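Local coordinates for putative PadR-family transcriptional regulatory protein (Bacteroides fragilis, PDB 5H20) that probably binds DNA as a dimer through winged helix-turn-helix domains and regulates transcription, as other PadR-family proteins do, at residues M10-L15 / Y50-R55; L15-M20 / G89-S94; L22-P27 / K83-L88. One frame throughout, in Å; residues are numbered along the deposited sequence.

Interaction 1 (M10-L15 / Y50-R55); sequences MRKGML and YPLLTR. With PO4 (phosphate ion), chain B.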
loop_
_atom_site.group_PDB
_atom_site.type_symbol
_atom_site.label_atom_id
_atom_site.label_comp_id
_atom_site.label_asym_id
_atom_site.label_seq_id
_atom_site.Cartn_x
_atom_site.Cartn_y
_atom_site.Cartn_z
ATOM N N MET A 10 1.742 2.151 -5.789
ATOM C CA MET A 10 0.730 2.050 -4.726
ATOM C C MET A 10 -0.394 1.056 -5.067
ATOM O O MET A 10 -0.893 0.360 -4.186
ATOM C CB MET A 10 0.149 3.432 -4.362
ATOM C CG MET A 10 1.087 4.314 -3.543
ATOM S SD MET A 10 0.346 5.785 -2.787
ATOM C CE MET A 10 -0.593 5.059 -1.448
ATOM N N ARG A 11 -0.779 1.006 -6.342
ATOM C CA ARG A 11 -1.786 0.058 -6.829
ATOM C C ARG A 11 -1.256 -1.372 -6.899
ATOM O O ARG A 11 -1.991 -2.314 -6.586
ATOM C CB ARG A 11 -2.341 0.497 -8.194
ATOM C CG ARG A 11 -3.292 1.673 -8.120
ATOM C CD ARG A 11 -3.559 2.275 -9.493
ATOM N NE ARG A 11 -4.514 3.371 -9.389
ATOM C CZ ARG A 11 -4.701 4.328 -10.302
ATOM N NH1 ARG A 11 -3.992 4.365 -11.426
ATOM N NH2 ARG A 11 -5.607 5.270 -10.089
ATOM N N LYS A 12 0.004 -1.527 -7.325
ATOM C CA LYS A 12 0.719 -2.823 -7.247
ATOM C C LYS A 12 0.764 -3.307 -5.803
ATOM O O LYS A 12 0.558 -4.492 -5.549
ATOM C CB LYS A 12 2.159 -2.730 -7.786
ATOM C CG LYS A 12 2.269 -2.558 -9.290
ATOM C CD LYS A 12 3.712 -2.632 -9.775
ATOM C CE LYS A 12 3.824 -2.091 -11.200
ATOM N NZ LYS A 12 5.162 -2.341 -11.809
ATOM N N GLY A 13 1.030 -2.371 -4.886
ATOM C CA GLY A 13 1.096 -2.623 -3.442
ATOM C C GLY A 13 -0.204 -3.173 -2.897
ATOM O O GLY A 13 -0.209 -4.188 -2.189
ATOM N N MET A 14 -1.307 -2.517 -3.250
ATOM C CA MET A 14 -2.640 -2.981 -2.844
ATOM C C MET A 14 -2.911 -4.425 -3.307
ATOM O O MET A 14 -3.295 -5.273 -2.496
ATOM C CB MET A 14 -3.740 -2.023 -3.298
ATOM C CG MET A 14 -3.678 -0.622 -2.687
ATOM S SD MET A 14 -3.951 -0.567 -0.899
ATOM C CE MET A 14 -5.706 -0.929 -0.818
ATOM N N LEU A 15 -2.671 -4.684 -4.592
ATOM C CA LEU A 15 -2.815 -6.018 -5.190
ATOM C C LEU A 15 -1.858 -7.042 -4.553
ATOM O O LEU A 15 -2.275 -8.159 -4.248
ATOM C CB LEU A 15 -2.651 -5.949 -6.717
ATOM C CG LEU A 15 -3.795 -5.311 -7.537
ATOM C CD1 LEU A 15 -3.300 -4.650 -8.811
ATOM C CD2 LEU A 15 -4.867 -6.336 -7.873
ATOM N N TYR A 50 0.164 -12.243 -12.823
ATOM C CA TYR A 50 1.393 -13.037 -13.009
ATOM C C TYR A 50 2.699 -12.304 -12.624
ATOM O O TYR A 50 3.501 -12.892 -11.881
ATOM C CB TYR A 50 1.465 -13.658 -14.419
ATOM C CG TYR A 50 0.483 -14.797 -14.693
ATOM C CD1 TYR A 50 -0.518 -15.149 -13.762
ATOM C CD2 TYR A 50 0.540 -15.518 -15.894
ATOM C CE1 TYR A 50 -1.410 -16.183 -14.013
ATOM C CE2 TYR A 50 -0.357 -16.558 -16.152
ATOM C CZ TYR A 50 -1.331 -16.880 -15.203
ATOM O OH TYR A 50 -2.236 -17.896 -15.425
ATOM N N PRO A 51 2.910 -11.038 -13.094
ATOM C CA PRO A 51 4.144 -10.337 -12.704
ATOM C C PRO A 51 4.269 -10.020 -11.214
ATOM O O PRO A 51 5.388 -9.899 -10.716
ATOM C CB PRO A 51 4.095 -9.030 -13.515
ATOM C CG PRO A 51 3.175 -9.315 -14.654
ATOM C CD PRO A 51 2.141 -10.236 -14.074
ATOM N N LEU A 52 3.146 -9.884 -10.514
ATOM C CA LEU A 52 3.166 -9.606 -9.070
ATOM C C LEU A 52 3.520 -10.856 -8.259
ATOM O O LEU A 52 4.317 -10.786 -7.298
ATOM C CB LEU A 52 1.833 -9.012 -8.624
ATOM C CG LEU A 52 1.575 -7.495 -8.649
ATOM C CD1 LEU A 52 2.399 -6.658 -9.628
ATOM C CD2 LEU A 52 0.093 -7.248 -8.818
ATOM N N LEU A 53 2.951 -11.995 -8.662
ATOM C CA LEU A 53 3.314 -13.288 -8.106
ATOM C C LEU A 53 4.823 -13.520 -8.233
ATOM O O LEU A 53 5.483 -13.881 -7.248
ATOM C CB LEU A 53 2.542 -14.415 -8.804
ATOM C CG LEU A 53 1.018 -14.419 -8.736
ATOM C CD1 LEU A 53 0.501 -15.558 -9.607
ATOM C CD2 LEU A 53 0.538 -14.546 -7.296
ATOM N N THR A 54 5.341 -13.281 -9.443
ATOM C CA THR A 54 6.765 -13.382 -9.756
ATOM C C THR A 54 7.594 -12.426 -8.876
ATOM O O THR A 54 8.611 -12.854 -8.313
ATOM C CB THR A 54 7.025 -13.202 -11.282
ATOM O OG1 THR A 54 6.393 -14.272 -11.997
ATOM C CG2 THR A 54 8.520 -13.221 -11.626
ATOM N N ARG A 55 7.124 -11.180 -8.723
ATOM C CA ARG A 55 7.792 -10.167 -7.896
ATOM C C ARG A 55 7.846 -10.568 -6.414
ATOM O O ARG A 55 8.874 -10.413 -5.760
ATOM C CB ARG A 55 7.105 -8.807 -8.062
ATOM C CG ARG A 55 8.022 -7.615 -7.866
ATOM C CD ARG A 55 7.319 -6.319 -8.233
ATOM N NE ARG A 55 6.719 -6.379 -9.565
ATOM C CZ ARG A 55 6.489 -5.315 -10.323
ATOM N NH1 ARG A 55 6.823 -4.111 -9.882
ATOM N NH2 ARG A 55 5.938 -5.452 -11.522
HETATM P P PO4 B . -4.812 7.523 -13.608
HETATM O O1 PO4 B . -3.969 6.286 -13.403
HETATM O O2 PO4 B . -5.901 7.588 -12.562
HETATM O O3 PO4 B . -5.438 7.481 -14.982
HETATM O O4 PO4 B . -3.929 8.741 -13.483
#

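Interaction 2 (L15-M20 / G89-S94); sequences LEYCIM and GELEAS. With IPA (isopropyl alcohol), chain F; IPA (isopropyl alcohol), chain G.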
loop_
_atom_site.group_PDB
_atom_site.type_symbol
_atom_site.label_atom_id
_atom_site.label_comp_id
_atom_site.label_asym_id
_atom_site.label_seq_id
_atom_site.Cartn_x
_atom_site.Cartn_y
_atom_site.Cartn_z
ATOM N N LEU A 15 -2.671 -4.684 -4.592
ATOM C CA LEU A 15 -2.815 -6.018 -5.190
ATOM C C LEU A 15 -1.858 -7.042 -4.553
ATOM O O LEU A 15 -2.275 -8.159 -4.248
ATOM C CB LEU A 15 -2.651 -5.949 -6.717
ATOM C CG LEU A 15 -3.795 -5.311 -7.537
ATOM C CD1 LEU A 15 -3.300 -4.650 -8.811
ATOM C CD2 LEU A 15 -4.867 -6.336 -7.873
ATOM N N GLU A 16 -0.602 -6.645 -4.317
ATOM C CA GLU A 16 0.386 -7.507 -3.636
ATOM C C GLU A 16 -0.031 -7.911 -2.226
ATOM O O GLU A 16 0.193 -9.053 -1.816
ATOM C CB GLU A 16 1.770 -6.860 -3.596
ATOM C CG GLU A 16 2.557 -7.006 -4.890
ATOM C CD GLU A 16 3.680 -6.000 -5.008
ATOM O OE1 GLU A 16 3.659 -4.961 -4.290
ATOM O OE2 GLU A 16 4.576 -6.228 -5.840
ATOM N N TYR A 17 -0.625 -6.962 -1.502
ATOM C CA TYR A 17 -1.159 -7.177 -0.164
ATOM C C TYR A 17 -2.360 -8.116 -0.209
ATOM O O TYR A 17 -2.511 -8.967 0.661
ATOM C CB TYR A 17 -1.540 -5.833 0.472
ATOM C CG TYR A 17 -2.260 -5.919 1.795
ATOM C CD1 TYR A 17 -1.553 -5.946 3.001
ATOM C CD2 TYR A 17 -3.658 -5.945 1.849
ATOM C CE1 TYR A 17 -2.219 -6.012 4.223
ATOM C CE2 TYR A 17 -4.331 -6.006 3.065
ATOM C CZ TYR A 17 -3.605 -6.041 4.247
ATOM O OH TYR A 17 -4.272 -6.099 5.444
ATOM N N CYS A 18 -3.194 -7.938 -1.228
ATOM C CA CYS A 18 -4.373 -8.761 -1.460
ATOM C C CYS A 18 -4.017 -10.226 -1.770
ATOM O O CYS A 18 -4.671 -11.147 -1.266
ATOM C CB CYS A 18 -5.197 -8.150 -2.593
ATOM S SG CYS A 18 -6.773 -8.972 -2.868
ATOM N N ILE A 19 -2.978 -10.427 -2.587
ATOM C CA ILE A 19 -2.441 -11.757 -2.896
ATOM C C ILE A 19 -1.938 -12.456 -1.610
ATOM O O ILE A 19 -2.295 -13.623 -1.347
ATOM C CB ILE A 19 -1.300 -11.696 -3.949
ATOM C CG1 ILE A 19 -1.810 -11.214 -5.305
ATOM C CG2 ILE A 19 -0.635 -13.059 -4.125
ATOM C CD1 ILE A 19 -0.711 -10.692 -6.213
ATOM N N MET A 20 -1.130 -11.733 -0.822
ATOM C CA MET A 20 -0.591 -12.260 0.440
ATOM C C MET A 20 -1.711 -12.575 1.425
ATOM O O MET A 20 -1.671 -13.618 2.098
ATOM C CB MET A 20 0.420 -11.302 1.058
ATOM C CG MET A 20 1.719 -11.211 0.283
ATOM S SD MET A 20 2.965 -10.264 1.171
ATOM C CE MET A 20 2.506 -8.591 0.715
ATOM N N GLY A 89 1.806 -9.772 8.540
ATOM C CA GLY A 89 1.460 -9.379 9.920
ATOM C C GLY A 89 1.788 -7.924 10.242
ATOM O O GLY A 89 1.004 -7.227 10.904
ATOM N N GLU A 90 2.954 -7.480 9.769
ATOM C CA GLU A 90 3.389 -6.085 9.863
ATOM C C GLU A 90 2.398 -5.128 9.186
ATOM O O GLU A 90 2.003 -4.120 9.784
ATOM C CB GLU A 90 4.791 -5.933 9.258
ATOM C CG GLU A 90 5.265 -4.490 9.085
ATOM C CD GLU A 90 6.591 -4.387 8.356
ATOM O OE1 GLU A 90 7.444 -5.302 8.496
ATOM O OE2 GLU A 90 6.787 -3.373 7.655
ATOM N N LEU A 91 1.990 -5.472 7.966
ATOM C CA LEU A 91 1.109 -4.643 7.128
ATOM C C LEU A 91 -0.314 -4.487 7.667
ATOM O O LEU A 91 -0.885 -3.381 7.605
ATOM C CB LEU A 91 1.056 -5.214 5.709
ATOM C CG LEU A 91 1.919 -4.738 4.525
ATOM C CD1 LEU A 91 2.986 -3.684 4.820
ATOM C CD2 LEU A 91 2.517 -5.987 3.904
ATOM N N GLU A 92 -0.872 -5.593 8.176
ATOM C CA GLU A 92 -2.223 -5.634 8.752
ATOM C C GLU A 92 -2.315 -4.780 10.014
ATOM O O GLU A 92 -3.327 -4.102 10.237
ATOM C CB GLU A 92 -2.649 -7.082 9.078
ATOM C CG GLU A 92 -2.913 -7.974 7.865
ATOM C CD GLU A 92 -3.245 -9.421 8.225
ATOM O OE1 GLU A 92 -2.907 -9.885 9.335
ATOM O OE2 GLU A 92 -3.848 -10.114 7.379
ATOM N N ALA A 93 -1.256 -4.834 10.828
ATOM C CA ALA A 93 -1.129 -4.040 12.049
ATOM C C ALA A 93 -0.922 -2.564 11.717
ATOM O O ALA A 93 -1.351 -1.686 12.469
ATOM C CB ALA A 93 0.008 -4.572 12.921
ATOM N N SER A 94 -0.293 -2.305 10.567
ATOM C CA SER A 94 -0.089 -0.952 10.048
ATOM C C SER A 94 -1.373 -0.311 9.491
ATOM O O SER A 94 -1.531 0.925 9.567
ATOM C CB SER A 94 1.016 -0.944 8.988
ATOM O OG SER A 94 2.301 -1.097 9.567
HETATM C C1 IPA F . 6.708 -0.007 8.043
HETATM C C2 IPA F . 5.233 0.135 7.700
HETATM C C3 IPA F . 5.077 1.203 6.628
HETATM O O2 IPA F . 4.696 -1.113 7.240
HETATM C C1 IPA G . 2.966 4.071 7.764
HETATM C C2 IPA G . 2.219 3.732 9.044
HETATM C C3 IPA G . 0.781 4.222 8.942
HETATM O O2 IPA G . 2.222 2.313 9.230
#

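Interaction 3 (L22-P27 / K83-L88); sequences LLHKEP and KGESFL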
loop_
_atom_site.group_PDB
_atom_site.type_symbol
_atom_site.label_atom_id
_atom_site.label_comp_id
_atom_site.label_asym_id
_atom_site.label_seq_id
_atom_site.Cartn_x
_atom_site.Cartn_y
_atom_site.Cartn_z
ATOM N N LEU A 22 -4.913 -13.384 0.544
ATOM C CA LEU A 22 -5.596 -14.576 0.012
ATOM C C LEU A 22 -4.803 -15.874 0.195
ATOM O O LEU A 22 -5.395 -16.935 0.378
ATOM C CB LEU A 22 -6.026 -14.378 -1.453
ATOM C CG LEU A 22 -7.134 -13.346 -1.769
ATOM C CD1 LEU A 22 -7.092 -12.918 -3.230
ATOM C CD2 LEU A 22 -8.530 -13.841 -1.411
ATOM N N LEU A 23 -3.475 -15.779 0.191
ATOM C CA LEU A 23 -2.609 -16.957 0.346
ATOM C C LEU A 23 -2.301 -17.363 1.793
ATOM O O LEU A 23 -1.788 -18.458 2.033
ATOM C CB LEU A 23 -1.317 -16.791 -0.469
ATOM C CG LEU A 23 -1.462 -16.994 -1.981
ATOM C CD1 LEU A 23 -0.219 -16.496 -2.682
ATOM C CD2 LEU A 23 -1.730 -18.446 -2.386
ATOM N N HIS A 24 -2.639 -16.488 2.746
ATOM C CA HIS A 24 -2.235 -16.658 4.146
ATOM C C HIS A 24 -2.843 -17.880 4.829
ATOM O O HIS A 24 -2.183 -18.499 5.664
ATOM C CB HIS A 24 -2.435 -15.362 4.953
ATOM C CG HIS A 24 -3.540 -15.411 5.965
ATOM N ND1 HIS A 24 -3.343 -15.835 7.264
ATOM C CD2 HIS A 24 -4.847 -15.070 5.875
ATOM C CE1 HIS A 24 -4.484 -15.765 7.927
ATOM N NE2 HIS A 24 -5.412 -15.305 7.107
ATOM N N LYS A 25 -4.079 -18.230 4.474
ATOM C CA LYS A 25 -4.703 -19.426 5.042
ATOM C C LYS A 25 -4.528 -20.644 4.141
ATOM O O LYS A 25 -4.164 -21.721 4.621
ATOM C CB LYS A 25 -6.175 -19.187 5.381
ATOM C CG LYS A 25 -6.632 -19.904 6.641
ATOM C CD LYS A 25 -7.756 -19.135 7.314
ATOM C CE LYS A 25 -8.086 -19.690 8.688
ATOM N NZ LYS A 25 -9.130 -18.864 9.356
ATOM N N GLU A 26 -4.774 -20.461 2.844
ATOM C CA GLU A 26 -4.700 -21.551 1.884
ATOM C C GLU A 26 -3.655 -21.298 0.799
ATOM O O GLU A 26 -3.630 -20.206 0.220
ATOM C CB GLU A 26 -6.067 -21.793 1.239
ATOM C CG GLU A 26 -7.008 -22.676 2.049
ATOM C CD GLU A 26 -8.354 -22.908 1.366
ATOM O OE1 GLU A 26 -8.558 -22.431 0.215
ATOM O OE2 GLU A 26 -9.217 -23.581 1.985
ATOM N N PRO A 27 -2.796 -22.310 0.514
ATOM C CA PRO A 27 -2.006 -22.264 -0.717
ATOM C C PRO A 27 -2.935 -22.367 -1.930
ATOM O O PRO A 27 -4.059 -22.859 -1.796
ATOM C CB PRO A 27 -1.105 -23.495 -0.608
ATOM C CG PRO A 27 -1.832 -24.435 0.306
ATOM C CD PRO A 27 -2.523 -23.537 1.296
ATOM N N LYS A 83 8.661 -15.536 5.777
ATOM C CA LYS A 83 8.944 -14.124 5.532
ATOM C C LYS A 83 7.678 -13.369 5.054
ATOM O O LYS A 83 7.403 -12.267 5.521
ATOM C CB LYS A 83 10.113 -13.985 4.537
ATOM C CG LYS A 83 10.568 -12.554 4.259
ATOM C CD LYS A 83 11.734 -12.523 3.274
ATOM C CE LYS A 83 12.129 -11.094 2.928
ATOM N NZ LYS A 83 13.097 -11.025 1.797
ATOM N N GLY A 84 6.914 -14.007 4.165
ATOM C CA GLY A 84 5.605 -13.530 3.713
ATOM C C GLY A 84 4.578 -13.339 4.813
ATOM O O GLY A 84 3.922 -12.295 4.856
ATOM N N GLU A 85 4.450 -14.338 5.694
ATOM C CA GLU A 85 3.551 -14.298 6.861
ATOM C C GLU A 85 3.913 -13.186 7.857
ATOM O O GLU A 85 3.015 -12.499 8.355
ATOM C CB GLU A 85 3.519 -15.651 7.614
ATOM C CG GLU A 85 2.927 -16.838 6.853
ATOM C CD GLU A 85 1.398 -16.919 6.876
ATOM O OE1 GLU A 85 0.731 -16.105 7.555
ATOM O OE2 GLU A 85 0.851 -17.830 6.212
ATOM N N SER A 86 5.207 -13.036 8.158
ATOM C CA SER A 86 5.698 -11.969 9.046
ATOM C C SER A 86 5.451 -10.569 8.455
ATOM O O SER A 86 4.904 -9.704 9.147
ATOM C CB SER A 86 7.183 -12.142 9.376
ATOM O OG SER A 86 7.428 -13.399 9.979
ATOM N N PHE A 87 5.840 -10.366 7.190
ATOM C CA PHE A 87 5.613 -9.092 6.493
ATOM C C PHE A 87 4.123 -8.773 6.377
ATOM O O PHE A 87 3.737 -7.637 6.605
ATOM C CB PHE A 87 6.313 -9.024 5.121
ATOM C CG PHE A 87 6.194 -7.673 4.431
ATOM C CD1 PHE A 87 6.588 -6.488 5.077
ATOM C CD2 PHE A 87 5.727 -7.588 3.120
ATOM C CE1 PHE A 87 6.480 -5.250 4.440
ATOM C CE2 PHE A 87 5.627 -6.351 2.475
ATOM C CZ PHE A 87 6.001 -5.180 3.137
ATOM N N LEU A 88 3.301 -9.781 6.063
ATOM C CA LEU A 88 1.833 -9.644 6.094
ATOM C C LEU A 88 1.313 -9.155 7.461
ATOM O O LEU A 88 0.491 -8.227 7.521
ATOM C CB LEU A 88 1.142 -10.959 5.709
ATOM C CG LEU A 88 -0.393 -10.993 5.761
ATOM C CD1 LEU A 88 -1.034 -10.175 4.640
ATOM C CD2 LEU A 88 -0.860 -12.430 5.721
#

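Interaction 1 (M10-L15 / Y50-R55)
Within the winged helix-turn-helix domain, Lys12 and Leu15 of helix 5-23 face Leu52 and Arg55 of helix 46-58, which precedes the two-stranded wing and by topology is probably the recognition helix. The segment axes approach to 10.8 Å and cross at -77°, close to perpendicular. Leu52 fills the crossing with both branches: CD2 presses on Leu15 CB at 3.7 Å, while CD1 lies across the Lys12 chain, 4.1 Å from its CG. Lys12 sets out beside its backbone N (chi1 -71°) and then runs extended, so its amino group reaches the edge of the Arg55 guanidinium, close to that group's plane. There Lys12 NZ comes within 3.1 Å of Arg55 NH1. Both atoms are donors of like charge, so no bond links them, and because Arg55 is modelled in two conformers the approach is doubtful. Farther round helix 5-23, Arg11 NE makes a salt bridge to Glu90 of the second subunit, tying the helix into the dimer. The same guanidinium meets a phosphate ion, probably from the crystallisation liquor, edge-on, with phosphorus in its plane; Lys7 NZ also bonds this ion. Arg11 NH1 donates to phosphate O1 over 2.8 Å, with an N-H...O angle of 164°.

Interaction 2 (L15-M20 / G89-S94)
Tyr17 meets Leu91 with the edge of its ring: CE1 lies 3.7 Å from Leu91 CB, which sits near the ring plane, and the two side chains run alongside each other, pointing opposite ways. The ring's swing away from the backbone N (chi1 173°) sends it along the surface of helix 82-97, where Tyr17 OH lies 3.4 Å from Glu92 CG. The Glu92 carboxylate is turned 71° from the ring plane and makes no hydrogen bond to the phenol. In Met20, a turn about the CG-SD bond (chi3 -83°) brings CE to 4.1 Å from Leu91 CD2. Leu91 thus packs against the Tyr17 ring with CB and against the Met20 methyl with CD2, and the contact is largely buried and mainly apolar. Outside this shell, Tyr17 packs edge-to-face with Trp95 of its own chain and with Trp95 of the second subunit, which places the ring at the dimer interface. This is consistent with PadR-family dimerisation, in which the C-terminal helix meets the other subunit. The segment axes are 11.3 Å apart and cross at -116°. Ile19 leaves helix 5-23 on a different side from Tyr17 and meets Leu49 and Leu53 of helix 46-58.

Interaction 3 (L22-P27 / K83-L88)
His24 lays its CB against one methyl of Leu88: Leu88 CD2 is 3.4 Å from His24 CB and 4.0 Å from His24 CG. The methyl approaches the ring obliquely, and the two side chains are nearly perpendicular. Although the CB of His24 is directed at helix 82-97, the imidazole turns off from that helix, so the root of the side chain does the packing. Leu88 reaches it with CG opposite the backbone N (chi1 177°).

One turn earlier, Glu85 bends in. A twist at chi2 (-82°) folds its carboxylate back toward the His24 backbone, placing OE1 at the edge of the His24 ring, near its plane. The distance from Glu85 OE1 to His24 ND1 is 4.1 Å, too long for a bond, and the carboxylate is turned 70° from the imidazole. Glu85 OE2 stands 3.2 Å from His24 O. Both are acceptors, so this proximity is not a hydrogen bond and might favour protonation of the acid; a charged imidazole would offset that, but its charge is not seen.

Lys25 CB lies over one face of the His24 ring, near its margin, and Ile105 of the second subunit also packs on His24. Leu80 of strand 75-80 touches His24, Glu85 and Leu88 alike, so the contact joins the C-terminal part of helix 5-23 and the residues that follow, the start of helix 82-97 and the wing.

In the fold
Helix 5-23 runs through all three contacts. Interactions 1 and 2, centred 12 Å apart, touch directly, Leu52 CG lying 3.9 Å from Glu16 CG; their segments meet at Leu15, which makes its contact in interaction 1. Interactions 2 and 3 are closer, 8 Å between centres, and both pair helix 5-23 with helix 82-97; Met20 O and Leu88 CD2 are 3.9 Å apart where they meet. Interactions 1 and 3 do not touch, their nearest atoms being about 5 Å apart. Each borders the second subunit, consistent with a dimer built around these helices. Segment 50-55 begins at Tyr50, which touches the glucose, but the Leu52 side chain is about 12 Å from the sugar.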